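Local coordinates for organic hydroperoxide resistance protein OHRB (PDB 2BJO) that protects Bacillus subtilis against organic hydroperoxides, probably by reducing them with redox-active thiols as other members of the OsmC/Ohr family do, at residues A[5-10]-A[19-24]; A[27-32]-A[40-45]; A[62-67]-A[109-114]; A[94-99]-A[131-136]. The protein carries 3 engineered substitutions. One frame throughout, in Å; residues are numbered along the deposited sequence.

Contact 1 of 4, residues A[5-10]-A[19-24]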
# COMPACT_ATOMS: atom_id res chain seq x y z
N THR A 5 3.19 11.73 8.67
CA THR A 5 3.25 10.31 8.98
C THR A 5 1.82 9.84 9.12
O THR A 5 1.12 10.36 9.97
CB THR A 5 4.03 10.12 10.29
OG1 THR A 5 5.35 10.60 10.08
CG2 THR A 5 4.13 8.67 10.80
N ALA A 6 1.38 8.89 8.30
CA ALA A 6 0.08 8.25 8.43
C ALA A 6 0.24 7.02 9.32
O ALA A 6 1.17 6.23 9.14
CB ALA A 6 -0.40 7.83 7.06
N LYS A 7 -0.64 6.82 10.30
CA LYS A 7 -0.63 5.67 11.21
C LYS A 7 -1.87 4.79 11.11
O LYS A 7 -2.99 5.28 11.13
CB LYS A 7 -0.37 6.11 12.66
CG LYS A 7 0.88 6.99 12.79
CD LYS A 7 1.60 7.19 14.13
CE LYS A 7 1.05 8.25 15.07
NZ LYS A 7 2.04 8.84 16.08
N VAL A 8 -1.65 3.48 11.02
CA VAL A 8 -2.74 2.50 10.96
C VAL A 8 -2.29 1.32 11.82
O VAL A 8 -1.15 0.90 11.71
CB VAL A 8 -3.13 1.97 9.53
CG1 VAL A 8 -4.27 0.95 9.60
CG2 VAL A 8 -3.45 3.09 8.53
N THR A 9 -3.19 0.80 12.64
CA THR A 9 -2.96 -0.31 13.55
C THR A 9 -3.69 -1.52 12.99
O THR A 9 -4.87 -1.46 12.65
CB THR A 9 -3.36 0.01 15.01
OG1 THR A 9 -2.50 1.04 15.52
CG2 THR A 9 -3.21 -1.20 15.93
N ALA A 10 -3.00 -2.65 12.87
CA ALA A 10 -3.68 -3.86 12.41
C ALA A 10 -3.68 -4.81 13.57
O ALA A 10 -2.61 -5.02 14.13
CB ALA A 10 -2.95 -4.48 11.22
N THR A 19 -7.60 -0.30 11.83
CA THR A 19 -8.18 1.00 12.13
C THR A 19 -7.11 2.08 12.01
O THR A 19 -6.06 2.03 12.66
CB THR A 19 -8.83 1.00 13.53
OG1 THR A 19 -9.66 -0.15 13.63
CG2 THR A 19 -9.76 2.20 13.71
N SER A 20 -7.34 3.07 11.15
CA SER A 20 -6.38 4.18 11.06
C SER A 20 -6.49 4.95 12.39
O SER A 20 -7.50 4.90 13.10
CB SER A 20 -6.58 5.01 9.80
OG SER A 20 -7.85 5.65 9.78
N ASP A 21 -5.40 5.65 12.73
CA ASP A 21 -5.34 6.55 13.86
C ASP A 21 -6.52 7.52 13.85
O ASP A 21 -7.09 7.74 14.91
CB ASP A 21 -4.00 7.31 13.91
CG ASP A 21 -3.75 8.28 12.75
OD1 ASP A 21 -4.40 8.23 11.67
OD2 ASP A 21 -2.84 9.12 12.95
N ASP A 22 -6.87 8.06 12.67
CA ASP A 22 -7.97 9.03 12.53
C ASP A 22 -9.36 8.43 12.29
O ASP A 22 -10.31 9.19 12.12
CB ASP A 22 -7.65 10.06 11.42
CG ASP A 22 -7.46 9.45 10.04
OD1 ASP A 22 -7.71 8.25 9.80
OD2 ASP A 22 -7.03 10.25 9.17
N GLY A 23 -9.47 7.11 12.24
CA GLY A 23 -10.70 6.39 12.00
C GLY A 23 -11.19 6.35 10.56
O GLY A 23 -12.19 5.69 10.27
N VAL A 24 -10.53 7.03 9.64
CA VAL A 24 -10.92 7.10 8.23
C VAL A 24 -10.93 5.67 7.69
O VAL A 24 -11.90 5.30 7.02
CB VAL A 24 -10.05 8.08 7.41
CG1 VAL A 24 -10.36 7.95 5.92
CG2 VAL A 24 -10.24 9.53 7.88
O HOH W 1 -3.17 8.43 9.59
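Residues 5-10 of strand 4-11 run antiparallel to residues 19-20 in an N-terminal hairpin. At Thr5, OG1 bonds to Ser80 OG of the second subunit. At Lys7 the backbone N donates to a water that in turn donates to Asp21 OD1. Lys7 O takes the Asp21 N-H at 2.9 Å along an almost straight line (178°), the donor standing above the carbonyl plane. Asp21 holds its CG in the crowded position between backbone N and carbonyl carbon (chi1 65°), which lays the carboxylate beside Lys7, Asp21 OD2 3.9 Å from Lys7 CB; the lysine tip leads away, Lys7 NZ staying 5.8 Å from Asp21 OD2. Val8 faces Ser20 in a non-hydrogen-bonded pair, Val8 CG2 3.9 Å from Ser20 CB. Thr9 and Thr19 form the hydrogen-bonded pair, Thr9 N giving to Thr19 O and Thr19 N to Thr9 O, both at 3.1 Å. A type I turn, Ser20 to Gly23, leads off; Asp22 OD1 accepts Ser20 OG at 2.6 Å and Val24 N, closing an Asx turn. The other edge of strand 4-11 pairs with a strand of the second subunit. Backbone bonds thus do the joining, while Asp22 OD1, held by two donors, braces the turn that follows.

Contact 2 of 4, residues A[27-32]-A[40-45]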
# COMPACT_ATOMS: atom_id res chain seq x y z
N PHE A 27 -11.69 -1.42 8.90
CA PHE A 27 -12.12 -2.58 8.13
C PHE A 27 -11.58 -3.87 8.70
O PHE A 27 -10.47 -3.92 9.21
CB PHE A 27 -11.61 -2.61 6.68
CG PHE A 27 -11.94 -1.40 5.87
CD1 PHE A 27 -11.07 -0.33 5.82
CD2 PHE A 27 -13.13 -1.35 5.15
CE1 PHE A 27 -11.38 0.80 5.06
CE2 PHE A 27 -13.48 -0.24 4.39
CZ PHE A 27 -12.60 0.84 4.35
N ASP A 28 -12.41 -4.89 8.52
CA ASP A 28 -11.92 -6.26 8.63
C ASP A 28 -10.97 -6.57 7.47
O ASP A 28 -11.12 -6.00 6.40
CB ASP A 28 -13.03 -7.29 8.59
CG ASP A 28 -14.02 -7.13 9.72
OD1 ASP A 28 -13.56 -6.93 10.85
OD2 ASP A 28 -15.24 -7.21 9.49
N ILE A 29 -10.06 -7.50 7.72
CA ILE A 29 -9.17 -8.11 6.76
C ILE A 29 -9.83 -9.45 6.49
O ILE A 29 -10.08 -10.22 7.42
CB ILE A 29 -7.73 -8.25 7.29
CG1 ILE A 29 -7.17 -6.85 7.66
CG2 ILE A 29 -6.85 -8.99 6.31
CD1 ILE A 29 -6.97 -5.85 6.50
N VAL A 30 -10.11 -9.69 5.21
CA VAL A 30 -10.85 -10.88 4.82
C VAL A 30 -10.05 -11.85 3.95
O VAL A 30 -9.14 -11.50 3.22
CB VAL A 30 -12.20 -10.57 4.07
CG1 VAL A 30 -13.20 -9.88 5.01
CG2 VAL A 30 -12.01 -9.81 2.73
N MET A 31 -10.49 -13.10 4.01
CA MET A 31 -9.84 -14.21 3.34
C MET A 31 -10.58 -14.43 2.03
O MET A 31 -11.65 -13.84 1.85
CB MET A 31 -9.92 -15.46 4.20
CG MET A 31 -9.91 -15.15 5.69
SD MET A 31 -8.86 -16.29 6.58
CE MET A 31 -7.31 -15.66 5.92
N PRO A 32 -10.00 -15.24 1.12
CA PRO A 32 -10.63 -15.62 -0.14
C PRO A 32 -12.08 -16.12 -0.07
O PRO A 32 -12.79 -15.91 -1.04
CB PRO A 32 -9.66 -16.68 -0.68
CG PRO A 32 -8.33 -16.16 -0.23
CD PRO A 32 -8.62 -15.78 1.20
N THR A 40 -17.28 -9.04 5.23
CA THR A 40 -16.94 -7.88 4.41
C THR A 40 -15.61 -7.28 4.82
O THR A 40 -15.27 -7.25 6.00
CB THR A 40 -17.98 -6.77 4.59
OG1 THR A 40 -18.01 -6.42 5.99
CG2 THR A 40 -19.33 -7.26 4.09
N GLY A 41 -14.85 -6.80 3.85
CA GLY A 41 -13.60 -6.16 4.23
C GLY A 41 -12.63 -6.01 3.10
O GLY A 41 -13.00 -6.12 1.94
N THR A 42 -11.38 -5.79 3.49
CA THR A 42 -10.30 -5.53 2.56
C THR A 42 -9.22 -6.58 2.79
O THR A 42 -9.38 -7.51 3.59
CB THR A 42 -9.80 -4.05 2.66
OG1 THR A 42 -9.06 -3.72 1.47
CG2 THR A 42 -9.00 -3.76 3.90
N ASN A 43 -8.13 -6.40 2.04
CA ASN A 43 -6.91 -7.18 2.21
C ASN A 43 -5.66 -6.36 1.83
O ASN A 43 -5.80 -5.29 1.25
CB ASN A 43 -7.03 -8.51 1.46
CG ASN A 43 -7.09 -8.35 -0.04
OD1 ASN A 43 -6.38 -7.55 -0.66
ND2 ASN A 43 -7.98 -9.14 -0.64
N PRO A 44 -4.45 -6.85 2.13
CA PRO A 44 -3.26 -6.06 1.83
C PRO A 44 -3.06 -5.77 0.34
O PRO A 44 -2.56 -4.70 0.02
CB PRO A 44 -2.12 -6.89 2.43
CG PRO A 44 -2.79 -7.69 3.47
CD PRO A 44 -4.04 -8.11 2.77
N GLU A 45 -3.49 -6.66 -0.55
CA GLU A 45 -3.38 -6.49 -2.00
C GLU A 45 -4.24 -5.34 -2.50
O GLU A 45 -3.74 -4.47 -3.22
CB GLU A 45 -3.66 -7.82 -2.73
CG GLU A 45 -2.58 -8.88 -2.57
CD GLU A 45 -2.48 -9.48 -1.17
OE1 GLU A 45 -3.52 -9.72 -0.50
OE2 GLU A 45 -1.36 -9.74 -0.70
O HOH W 2 -15.02 -4.32 7.37
O HOH W 3 -17.15 -8.89 8.20
O HOH W 4 -17.70 -5.64 8.72
O HOH W 5 -8.59 -11.98 0.59
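With OG1 anti to the backbone N (chi1 -162°), Thr42 puts its CG2 in the crowded position, and Ile29, with CG1 anti to the carbonyl carbon (chi1 -60°), bends at chi2 (-65°) so that Ile29 CD1 lies alongside, 3.9 Å from Thr42 CG2. Thr42 CG2 also reaches Phe27 CB at 4.0 Å. Between the backbones Thr42 N donates to Asp28 O at 2.9 Å in the carbonyl plane, and Val30 N to Thr42 O at 2.8 Å, nearly along the C=O axis; they flank a single bridge, Ile29 with Thr42. Gly41 CA, with no side chain to carry, sits 3.3 Å from Asp28 O, and Val30 CG1 rests 3.5 Å from Thr40 O. Three waters tie Asp28 to Thr40, two of them donating to Asp28 OD2; OD1 is held by His17 ND1. A further water links Val30 O to Asn43 ND2. Asn43, the N-cap of helix 44-65, turns OD1 to the backbone N of Gln46, whose OE1 bonds Thr42 OG1. The contact therefore fastens the chain leaving strand 26-28 to the approach to the long helix, with Ile18 of strand 17-20 packed on Ile29 and Thr42, and Leu25 of the second subunit on Phe27.

Contact 3 of 4, residues A[62-67]-A[109-114]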
# COMPACT_ATOMS: atom_id res chain seq x y z
N HIS A 62 1.13 15.81 -11.17
CA HIS A 62 2.31 16.65 -10.96
C HIS A 62 3.18 16.77 -12.22
O HIS A 62 3.68 17.84 -12.50
CB HIS A 62 3.12 16.09 -9.76
CG HIS A 62 4.38 16.84 -9.48
ND1 HIS A 62 5.54 16.66 -10.20
CD2 HIS A 62 4.65 17.80 -8.56
CE1 HIS A 62 6.48 17.47 -9.75
NE2 HIS A 62 5.97 18.16 -8.75
N VAL A 63 3.41 15.72 -13.00
CA VAL A 63 4.30 15.79 -14.17
C VAL A 63 3.66 16.62 -15.29
O VAL A 63 4.32 17.34 -16.03
CB VAL A 63 4.87 14.44 -14.66
CG1 VAL A 63 5.76 13.87 -13.60
CG2 VAL A 63 3.79 13.47 -15.06
N ALA A 64 2.34 16.49 -15.38
CA ALA A 64 1.52 17.23 -16.32
C ALA A 64 1.53 18.71 -15.95
O ALA A 64 1.69 19.57 -16.83
CB ALA A 64 0.12 16.66 -16.32
N LYS A 65 1.37 19.00 -14.66
CA LYS A 65 1.39 20.38 -14.17
C LYS A 65 2.63 21.17 -14.56
O LYS A 65 2.54 22.33 -14.97
CB LYS A 65 1.36 20.37 -12.64
CG LYS A 65 0.11 20.97 -12.08
CD LYS A 65 0.23 22.49 -11.91
CE LYS A 65 -1.09 23.05 -11.31
NZ LYS A 65 -1.01 24.09 -10.20
N GLU A 66 3.76 20.50 -14.40
CA GLU A 66 5.07 20.95 -14.86
C GLU A 66 5.14 21.45 -16.32
O GLU A 66 6.00 22.26 -16.65
CB GLU A 66 6.07 19.80 -14.64
CG GLU A 66 6.55 19.62 -13.22
CD GLU A 66 7.45 20.78 -12.79
OE1 GLU A 66 7.10 21.39 -11.76
OE2 GLU A 66 8.46 21.08 -13.48
N GLN A 67 4.25 20.94 -17.16
CA GLN A 67 4.06 21.30 -18.56
C GLN A 67 2.80 22.12 -18.85
O GLN A 67 2.43 22.31 -20.01
CB GLN A 67 4.07 20.01 -19.38
CG GLN A 67 5.41 19.32 -19.29
CD GLN A 67 5.61 18.22 -20.30
OE1 GLN A 67 5.23 18.38 -21.47
NE2 GLN A 67 6.19 17.10 -19.86
N GLN A 109 1.88 8.82 -23.13
CA GLN A 109 3.03 7.92 -23.00
C GLN A 109 4.17 8.58 -22.23
O GLN A 109 4.73 8.00 -21.29
CB GLN A 109 3.56 7.44 -24.35
CG GLN A 109 4.61 6.32 -24.20
CD GLN A 109 3.96 5.08 -23.59
OE1 GLN A 109 4.14 4.75 -22.41
NE2 GLN A 109 3.15 4.41 -24.40
N GLU A 110 4.50 9.80 -22.63
CA GLU A 110 5.59 10.53 -21.99
C GLU A 110 5.33 10.77 -20.51
O GLU A 110 6.22 10.52 -19.70
CB GLU A 110 5.84 11.86 -22.70
CG GLU A 110 6.94 12.75 -22.15
CD GLU A 110 6.78 14.18 -22.62
OE1 GLU A 110 7.07 15.10 -21.83
OE2 GLU A 110 6.36 14.37 -23.78
N LEU A 111 4.13 11.24 -20.16
CA LEU A 111 3.79 11.53 -18.76
C LEU A 111 3.62 10.34 -17.81
O LEU A 111 3.85 10.44 -16.62
CB LEU A 111 2.52 12.39 -18.69
CG LEU A 111 2.72 13.73 -19.41
CD1 LEU A 111 1.38 14.40 -19.27
CD2 LEU A 111 3.83 14.64 -18.92
N VAL A 112 3.20 9.22 -18.37
CA VAL A 112 3.14 7.95 -17.68
C VAL A 112 4.56 7.53 -17.27
O VAL A 112 4.81 7.16 -16.12
CB VAL A 112 2.38 6.93 -18.55
CG1 VAL A 112 2.59 5.47 -18.11
CG2 VAL A 112 0.90 7.22 -18.52
N ASN A 113 5.50 7.59 -18.21
CA ASN A 113 6.87 7.23 -17.88
C ASN A 113 7.42 8.17 -16.82
O ASN A 113 7.99 7.69 -15.84
CB ASN A 113 7.77 7.23 -19.10
CG ASN A 113 7.35 6.22 -20.15
OD1 ASN A 113 6.73 5.21 -19.85
ND2 ASN A 113 7.69 6.50 -21.41
N ALA A 114 7.23 9.48 -16.99
CA ALA A 114 7.68 10.44 -15.99
C ALA A 114 7.06 10.18 -14.61
O ALA A 114 7.73 10.19 -13.57
CB ALA A 114 7.44 11.85 -16.52
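The C-terminal part of helix 44-65 lies against helix 105-118, the backbones coming nearest at Val63 and Leu111, whose CA atoms are 6.3 Å apart. Val63 points its branches across in two directions. Val63 CG2, in the crowded position between backbone N and carbonyl carbon, sits 3.4 Å from Leu111 O and 4.0 Å from Leu111 CB, while Val63 CG1, anti to the carbonyl carbon (chi1 -65°), meets Ala114 CB at 3.9 Å. The Val63 and Leu111 side chains run antiparallel past one another, and Leu111 carries CD1 on to Ala64 CB at 3.9 Å. The two helices belong to the alpha+beta fold of the OsmC/Ohr family. Helix 44-65 carries Cys55, and Cys119 directly follows helix 105-118; the two cysteines are joined by a disulfide here. Leu60 of the same long helix extends the apolar packing onto Leu111 and Val112. Toward Gln67 the chemistry turns polar. Gln67 and Glu110, both stretched out, reach tip to tip: Gln67 NE2 donates to Glu110 OE1 at 2.9 Å (165°), with the acceptor close to the amide plane of Gln67 but the donor above the carboxylate plane. The amide and carboxylate planes are 23° apart. Leu111 CD2 also comes within 3.5 Å of Gln67 NE2. Lys107 NZ makes a salt bridge to Glu110 OE2 and a weak hydrogen bond to Gln67 OE1.

Contact 4 of 4, residues A[94-99]-A[131-136]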
# COMPACT_ATOMS: atom_id res chain seq x y z
N VAL A 94 2.06 -6.30 -10.09
CA VAL A 94 1.28 -5.06 -10.24
C VAL A 94 1.08 -4.67 -11.71
O VAL A 94 2.07 -4.59 -12.42
CB VAL A 94 1.91 -3.82 -9.53
CG1 VAL A 94 1.04 -2.57 -9.68
CG2 VAL A 94 2.15 -4.04 -8.04
N THR A 95 -0.15 -4.41 -12.14
CA THR A 95 -0.43 -3.75 -13.40
C THR A 95 -1.19 -2.44 -13.12
O THR A 95 -2.06 -2.38 -12.26
CB THR A 95 -1.10 -4.73 -14.39
OG1 THR A 95 -0.14 -5.73 -14.74
CG2 THR A 95 -1.55 -4.04 -15.67
N LEU A 96 -0.85 -1.37 -13.82
CA LEU A 96 -1.58 -0.10 -13.77
C LEU A 96 -2.12 0.21 -15.16
O LEU A 96 -1.33 0.29 -16.10
CB LEU A 96 -0.70 1.05 -13.24
CG LEU A 96 -0.05 0.91 -11.86
CD1 LEU A 96 1.07 1.92 -11.66
CD2 LEU A 96 -1.04 1.03 -10.71
N VAL A 97 -3.43 0.38 -15.30
CA VAL A 97 -4.07 0.64 -16.59
C VAL A 97 -4.46 2.11 -16.51
O VAL A 97 -5.31 2.49 -15.70
CB VAL A 97 -5.28 -0.23 -16.91
CG1 VAL A 97 -5.74 -0.03 -18.37
CG2 VAL A 97 -4.99 -1.71 -16.73
N VAL A 98 -3.83 2.93 -17.35
CA VAL A 98 -4.01 4.36 -17.31
C VAL A 98 -4.89 4.90 -18.43
O VAL A 98 -4.56 4.73 -19.62
CB VAL A 98 -2.63 5.05 -17.36
CG1 VAL A 98 -2.79 6.55 -17.20
CG2 VAL A 98 -1.70 4.49 -16.29
N ASN A 99 -6.00 5.53 -18.03
CA ASN A 99 -6.97 6.17 -18.89
C ASN A 99 -6.75 7.67 -18.69
O ASN A 99 -7.07 8.18 -17.62
CB ASN A 99 -8.41 5.73 -18.61
CG ASN A 99 -9.45 6.47 -19.46
OD1 ASN A 99 -9.16 7.12 -20.46
ND2 ASN A 99 -10.71 6.39 -19.03
N VAL A 131 6.44 -3.94 -12.47
CA VAL A 131 5.24 -3.10 -12.66
C VAL A 131 4.92 -2.82 -14.14
O VAL A 131 5.68 -2.12 -14.83
CB VAL A 131 5.35 -1.75 -11.90
CG1 VAL A 131 4.08 -0.92 -12.13
CG2 VAL A 131 5.57 -1.99 -10.42
N LYS A 132 3.81 -3.36 -14.61
CA LYS A 132 3.34 -3.22 -15.99
C LYS A 132 2.40 -2.03 -16.10
O LYS A 132 1.45 -1.92 -15.34
CB LYS A 132 2.60 -4.45 -16.51
CG LYS A 132 3.49 -5.69 -16.55
CD LYS A 132 2.70 -6.97 -16.59
CE LYS A 132 3.61 -8.19 -16.40
NZ LYS A 132 2.78 -9.41 -16.15
N LEU A 133 2.72 -1.16 -17.05
CA LEU A 133 2.06 0.11 -17.33
C LEU A 133 1.37 -0.01 -18.68
O LEU A 133 2.00 -0.32 -19.68
CB LEU A 133 3.04 1.27 -17.37
CG LEU A 133 3.90 1.49 -16.13
CD1 LEU A 133 4.83 2.64 -16.39
CD2 LEU A 133 3.15 1.75 -14.84
N GLU A 134 0.06 0.22 -18.69
CA GLU A 134 -0.77 0.10 -19.87
C GLU A 134 -1.59 1.37 -20.04
O GLU A 134 -2.25 1.79 -19.11
CB GLU A 134 -1.72 -1.10 -19.73
CG GLU A 134 -0.98 -2.42 -19.60
CD GLU A 134 -1.87 -3.65 -19.44
OE1 GLU A 134 -3.12 -3.54 -19.53
OE2 GLU A 134 -1.28 -4.74 -19.22
N LEU A 135 -1.53 1.97 -21.22
CA LEU A 135 -2.44 3.03 -21.61
C LEU A 135 -3.68 2.47 -22.27
O LEU A 135 -3.58 1.45 -22.93
CB LEU A 135 -1.83 3.93 -22.68
CG LEU A 135 -0.85 5.04 -22.37
CD1 LEU A 135 -0.23 5.51 -23.68
CD2 LEU A 135 -1.61 6.16 -21.63
N LYS A 136 -4.83 3.12 -22.12
CA LYS A 136 -5.99 2.82 -22.95
C LYS A 136 -6.43 4.07 -23.71
O LYS A 136 -6.47 5.18 -23.17
CB LYS A 136 -7.13 2.21 -22.15
CG LYS A 136 -7.36 2.69 -20.74
CD LYS A 136 -8.46 1.86 -20.08
CE LYS A 136 -9.87 2.25 -20.45
NZ LYS A 136 -10.85 1.84 -19.38
O HOH W 6 -9.22 6.89 -23.12
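Glu134 O is gripped twice: Val98 N arrives at 2.6 Å from Glu134 O, nearly along the C=O axis and almost straight (176°), and Val97 CA adds a weaker C-H contact, 3.3 Å from Glu134 O. Four more backbone bonds repeat the parallel pattern, Lys132 N to Val94 O, Leu96 N to Lys132 O, Glu134 N to Leu96 O and Lys136 N to Val98 O, so strand 132-135 zips in register along 94-99, the strands 21° apart in direction. The chain passes from one to the other through helices 105-118 and 120-125, a beta-alpha-beta crossover, and strand 74-84 pairs antiparallel on the far edge of 89-99. On the face bearing Leu96, Val98, Leu133 and Leu135, Leu96 and Leu133 run alongside each other in the same direction, Leu96 CD1 3.8 Å from Leu133 CD2; helices 44-65 and 105-118 pack over it, Tyr52 and Phe56 on Leu96 and His116 on Leu133. The other face carries Thr95, Val97, Lys132 and Glu134. Thr95 OG1, anti to the carbonyl carbon (chi1 -68°), lies 3.5 Å from Lys132 CB, and Thr95 CG2 is 3.6 Å from Glu134 OE2. Lys136, bent at chi3, crosses Val97 at about a right angle, Lys136 CD 3.7 Å from Val97 CG1. Asn99 OD1 accepts from Lys101 N and from a water that also donates to Lys136 O. The chemistry is thus two-sided: one face is apolar, with Leu96 and Val98 buried and helices packed on it; on the other, the Lys132 stem lies by Thr95 OG1, while the Glu134 carboxylate rests against methyls of Thr95 and Val97.

Contacts 1 and 2 both reach the N-terminal sheet, contact 2 joining it to the start of helix 44-65, and both touch the second subunit; contacts 3 and 4 touch no other chain. All four are only partly buried. Contact 4 lies nearest the chain's centre, about 11 Å between centres, and rests on regular backbone pairing; contacts 1 and 3 lie farthest out, about 18 Å each, and contact 3 rests on side chains and one amide-carboxylate bond. Contacts 3 and 4 meet directly: Val112 packs on Val98, Leu133 and Leu135, and Gln109 on Leu135. Contacts 2 and 3 use the opposite ends of helix 44-65, about 33 Å apart by their centres. Waters bridge the segments in contacts 1, 2 and 4, most numerously in contact 2.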